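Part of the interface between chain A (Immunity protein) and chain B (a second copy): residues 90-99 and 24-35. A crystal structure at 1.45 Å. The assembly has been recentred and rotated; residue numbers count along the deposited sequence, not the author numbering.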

# COMPACT_ATOMS: atom_id res chain seq x y z
N SER A 90 -6.77 -7.65 2.49
CA SER A 90 -5.31 -7.71 2.51
C SER A 90 -4.73 -7.15 1.23
O SER A 90 -5.36 -7.18 0.18
CB SER A 90 -4.80 -9.12 2.76
OG SER A 90 -4.96 -9.93 1.62
N VAL A 91 -3.53 -6.60 1.36
CA VAL A 91 -2.76 -6.13 0.22
C VAL A 91 -1.34 -6.67 0.34
O VAL A 91 -0.91 -7.07 1.42
CB VAL A 91 -2.78 -4.60 0.10
CG1 VAL A 91 -4.19 -4.12 -0.22
CG2 VAL A 91 -2.25 -3.95 1.37
N GLY A 92 -0.61 -6.70 -0.77
CA GLY A 92 0.67 -7.38 -0.80
C GLY A 92 0.49 -8.87 -1.08
O GLY A 92 -0.55 -9.28 -1.59
N ASP A 93 1.49 -9.67 -0.73
CA ASP A 93 1.45 -11.11 -1.01
C ASP A 93 1.14 -11.93 0.25
O ASP A 93 1.42 -11.49 1.36
CB ASP A 93 2.76 -11.57 -1.65
CG ASP A 93 2.78 -13.05 -1.98
OD1 ASP A 93 2.12 -13.46 -2.96
OD2 ASP A 93 3.46 -13.80 -1.26
N ASP A 94 0.57 -13.12 0.06
CA ASP A 94 0.12 -13.92 1.19
C ASP A 94 1.25 -14.47 2.07
O ASP A 94 1.00 -14.95 3.18
CB ASP A 94 -0.79 -15.04 0.70
CG ASP A 94 -1.89 -14.53 -0.22
OD1 ASP A 94 -1.60 -14.27 -1.41
OD2 ASP A 94 -3.04 -14.39 0.25
N PHE A 95 2.49 -14.40 1.59
CA PHE A 95 3.64 -14.76 2.41
C PHE A 95 3.69 -13.86 3.64
O PHE A 95 4.02 -14.30 4.75
CB PHE A 95 4.95 -14.62 1.64
CG PHE A 95 6.19 -14.72 2.50
CD1 PHE A 95 6.69 -15.96 2.88
CD2 PHE A 95 6.85 -13.57 2.93
CE1 PHE A 95 7.82 -16.06 3.67
CE2 PHE A 95 7.98 -13.66 3.72
CZ PHE A 95 8.47 -14.91 4.10
N ASN A 96 3.37 -12.59 3.43
CA ASN A 96 3.46 -11.58 4.48
C ASN A 96 2.58 -10.41 4.09
O ASN A 96 3.08 -9.35 3.69
CB ASN A 96 4.92 -11.15 4.65
CG ASN A 96 5.09 -10.03 5.67
OD1 ASN A 96 4.33 -9.92 6.64
ND2 ASN A 96 6.09 -9.19 5.44
N PRO A 97 1.26 -10.59 4.20
CA PRO A 97 0.34 -9.57 3.70
C PRO A 97 0.10 -8.47 4.72
O PRO A 97 0.26 -8.67 5.93
CB PRO A 97 -0.95 -10.36 3.49
CG PRO A 97 -0.90 -11.41 4.56
CD PRO A 97 0.55 -11.80 4.67
N GLU A 98 -0.29 -7.30 4.21
CA GLU A 98 -0.73 -6.20 5.05
C GLU A 98 -2.24 -6.34 5.18
O GLU A 98 -2.95 -6.41 4.18
CB GLU A 98 -0.33 -4.87 4.41
CG GLU A 98 -0.78 -3.67 5.19
CD GLU A 98 -0.20 -2.37 4.67
OE1 GLU A 98 0.58 -2.38 3.69
OE2 GLU A 98 -0.53 -1.32 5.24
N GLU A 99 -2.74 -6.40 6.42
CA GLU A 99 -4.10 -6.88 6.67
C GLU A 99 -4.93 -5.90 7.49
O GLU A 99 -4.41 -5.21 8.37
CB GLU A 99 -4.06 -8.22 7.42
CG GLU A 99 -3.30 -9.33 6.71
CD GLU A 99 -3.10 -10.55 7.58
OE1 GLU A 99 -2.37 -10.44 8.58
OE2 GLU A 99 -3.66 -11.62 7.28
N ILE B 24 5.23 1.93 -1.77
CA ILE B 24 6.02 2.41 -0.64
C ILE B 24 5.33 2.11 0.70
O ILE B 24 5.99 1.70 1.66
CB ILE B 24 6.31 3.91 -0.74
CG1 ILE B 24 7.06 4.23 -2.04
CG2 ILE B 24 7.10 4.39 0.47
CD1 ILE B 24 8.36 3.47 -2.21
N SER B 25 4.02 2.34 0.75
CA SER B 25 3.21 2.05 1.93
C SER B 25 3.36 0.58 2.32
O SER B 25 3.59 0.24 3.49
CB SER B 25 1.72 2.33 1.65
OG SER B 25 1.52 3.42 0.75
N ILE B 26 3.23 -0.30 1.33
CA ILE B 26 3.30 -1.74 1.58
C ILE B 26 4.70 -2.15 1.99
O ILE B 26 4.88 -2.97 2.89
CB ILE B 26 2.87 -2.52 0.32
CG1 ILE B 26 1.41 -2.22 -0.03
CG2 ILE B 26 3.07 -4.03 0.51
CD1 ILE B 26 1.01 -2.78 -1.38
N PHE B 27 5.70 -1.57 1.33
CA PHE B 27 7.10 -1.86 1.62
C PHE B 27 7.41 -1.69 3.11
O PHE B 27 7.91 -2.60 3.76
CB PHE B 27 7.99 -0.95 0.77
CG PHE B 27 9.46 -1.13 1.03
CD1 PHE B 27 10.20 -2.07 0.33
CD2 PHE B 27 10.12 -0.33 1.95
CE1 PHE B 27 11.55 -2.23 0.57
CE2 PHE B 27 11.47 -0.49 2.20
CZ PHE B 27 12.18 -1.43 1.51
N PHE B 28 7.10 -0.52 3.65
CA PHE B 28 7.43 -0.27 5.05
C PHE B 28 6.59 -1.08 6.03
O PHE B 28 7.13 -1.62 6.99
CB PHE B 28 7.40 1.23 5.36
CG PHE B 28 8.63 1.94 4.90
CD1 PHE B 28 9.84 1.71 5.53
CD2 PHE B 28 8.58 2.82 3.83
CE1 PHE B 28 10.99 2.35 5.10
CE2 PHE B 28 9.73 3.46 3.41
CZ PHE B 28 10.93 3.22 4.04
N GLU B 29 5.29 -1.20 5.78
CA GLU B 29 4.45 -1.93 6.72
C GLU B 29 4.81 -3.40 6.79
O GLU B 29 4.84 -3.99 7.87
CB GLU B 29 2.97 -1.77 6.39
CG GLU B 29 2.04 -2.56 7.32
CD GLU B 29 2.19 -2.21 8.80
OE1 GLU B 29 2.67 -1.11 9.13
OE2 GLU B 29 1.80 -3.05 9.64
N THR B 30 5.10 -4.00 5.64
CA THR B 30 5.36 -5.43 5.64
C THR B 30 6.72 -5.76 6.26
O THR B 30 6.86 -6.75 6.97
CB THR B 30 5.16 -6.07 4.25
OG1 THR B 30 6.03 -5.45 3.31
CG2 THR B 30 3.72 -5.90 3.79
N ILE B 31 7.73 -4.92 6.03
CA ILE B 31 9.02 -5.12 6.69
C ILE B 31 8.90 -4.93 8.20
O ILE B 31 9.41 -5.73 8.98
CB ILE B 31 10.09 -4.19 6.11
CG1 ILE B 31 10.37 -4.58 4.66
CG2 ILE B 31 11.37 -4.24 6.95
CD1 ILE B 31 11.18 -3.57 3.92
N TYR B 32 8.23 -3.86 8.61
CA TYR B 32 8.05 -3.59 10.03
C TYR B 32 7.35 -4.73 10.77
O TYR B 32 7.75 -5.13 11.86
CB TYR B 32 7.26 -2.30 10.21
CG TYR B 32 6.81 -2.04 11.62
CD1 TYR B 32 7.69 -1.59 12.59
CD2 TYR B 32 5.48 -2.23 11.99
CE1 TYR B 32 7.28 -1.34 13.89
CE2 TYR B 32 5.06 -1.98 13.28
CZ TYR B 32 5.95 -1.54 14.23
OH TYR B 32 5.52 -1.30 15.51
N GLN B 33 6.29 -5.27 10.18
CA GLN B 33 5.50 -6.25 10.90
C GLN B 33 6.16 -7.64 10.94
O GLN B 33 5.89 -8.43 11.84
CB GLN B 33 4.11 -6.36 10.29
CG GLN B 33 4.10 -7.00 8.93
CD GLN B 33 2.73 -6.99 8.29
OE1 GLN B 33 1.83 -6.26 8.74
NE2 GLN B 33 2.57 -7.78 7.24
N PHE B 34 7.04 -7.93 9.98
CA PHE B 34 7.54 -9.28 9.81
C PHE B 34 9.00 -9.44 10.21
O PHE B 34 9.40 -10.45 10.79
CB PHE B 34 7.32 -9.72 8.36
CG PHE B 34 7.71 -11.13 8.08
CD1 PHE B 34 6.86 -12.17 8.43
CD2 PHE B 34 8.90 -11.42 7.44
CE1 PHE B 34 7.21 -13.48 8.17
CE2 PHE B 34 9.26 -12.72 7.17
CZ PHE B 34 8.42 -13.76 7.53
N GLU B 35 9.81 -8.43 9.91
CA GLU B 35 11.23 -8.48 10.23
C GLU B 35 11.49 -7.88 11.61
O GLU B 35 10.62 -7.23 12.18
CB GLU B 35 12.03 -7.72 9.17
CG GLU B 35 11.76 -8.17 7.74
CD GLU B 35 12.36 -9.53 7.40
OE1 GLU B 35 13.31 -9.97 8.08
OE2 GLU B 35 11.89 -10.14 6.42
O HOH W 1 8.08 -7.51 3.69
O HOH W 2 -0.90 -6.22 8.55

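The contact sets a hairpin-like segment of chain A against the last turns of a helix in chain B, and its polar centre is the side chain of A:Asn96. This residue closes a type I turn begun at A:Asp93, whose OD2 accepts a hydrogen bond from A:Phe95 N (3.1 Å), while A:Asn96 N donates to A:Asp93 O (3.0 Å). With the turn so held, both ends of the A:Asn96 amide reach the helix. A:Asn96 ND2 donates to B:Thr30 O (3.0 Å, 166° at the hydrogen). B:Thr30 O lies near the end of the helix, where the bond it receives from B:Phe34 N is weak (3.2 Å). A:Asn96 OD1 in turn accepts from B:Gln33 NE2 (2.8 Å).

Both NE2 hydrogens of B:Gln33 are used. Besides A:Asn96 OD1, B:Gln33 NE2 donates to A:Pro97 O (2.8 Å), and B:Gln33 OE1 accepts from water 2 (2.7 Å), which accepts from A:Glu99 N (2.8 Å). The glutamine thus binds two consecutive residues directly and a third through solvent. Water 1 forms a second bridge, donating to B:Thr30 OG1 (2.9 Å) and accepting a weak bond from A:Asn96 ND2 (3.1 Å). B:Thr30 OG1 itself donates to B:Ile26 O (2.8 Å), one turn back in the helix.

Packing flanks this network. The rings of A:Phe95 and B:Phe34 meet obliquely, with planes at 62° and their CZ atoms 3.6 Å apart. Two turns earlier in the helix, A:Val91 CG2 lies 4.3 Å from B:Ile26 CG1. At A:Gly92 an ideal CB would fall 3.6 Å from B:Ile26 CG2, and the backbone angles alone already call for glycine. The extended A:Glu98 side chain runs beside the helix, with A:Glu98 CD 3.5 Å from B:Glu29 CG, but makes no hydrogen bond across this contact.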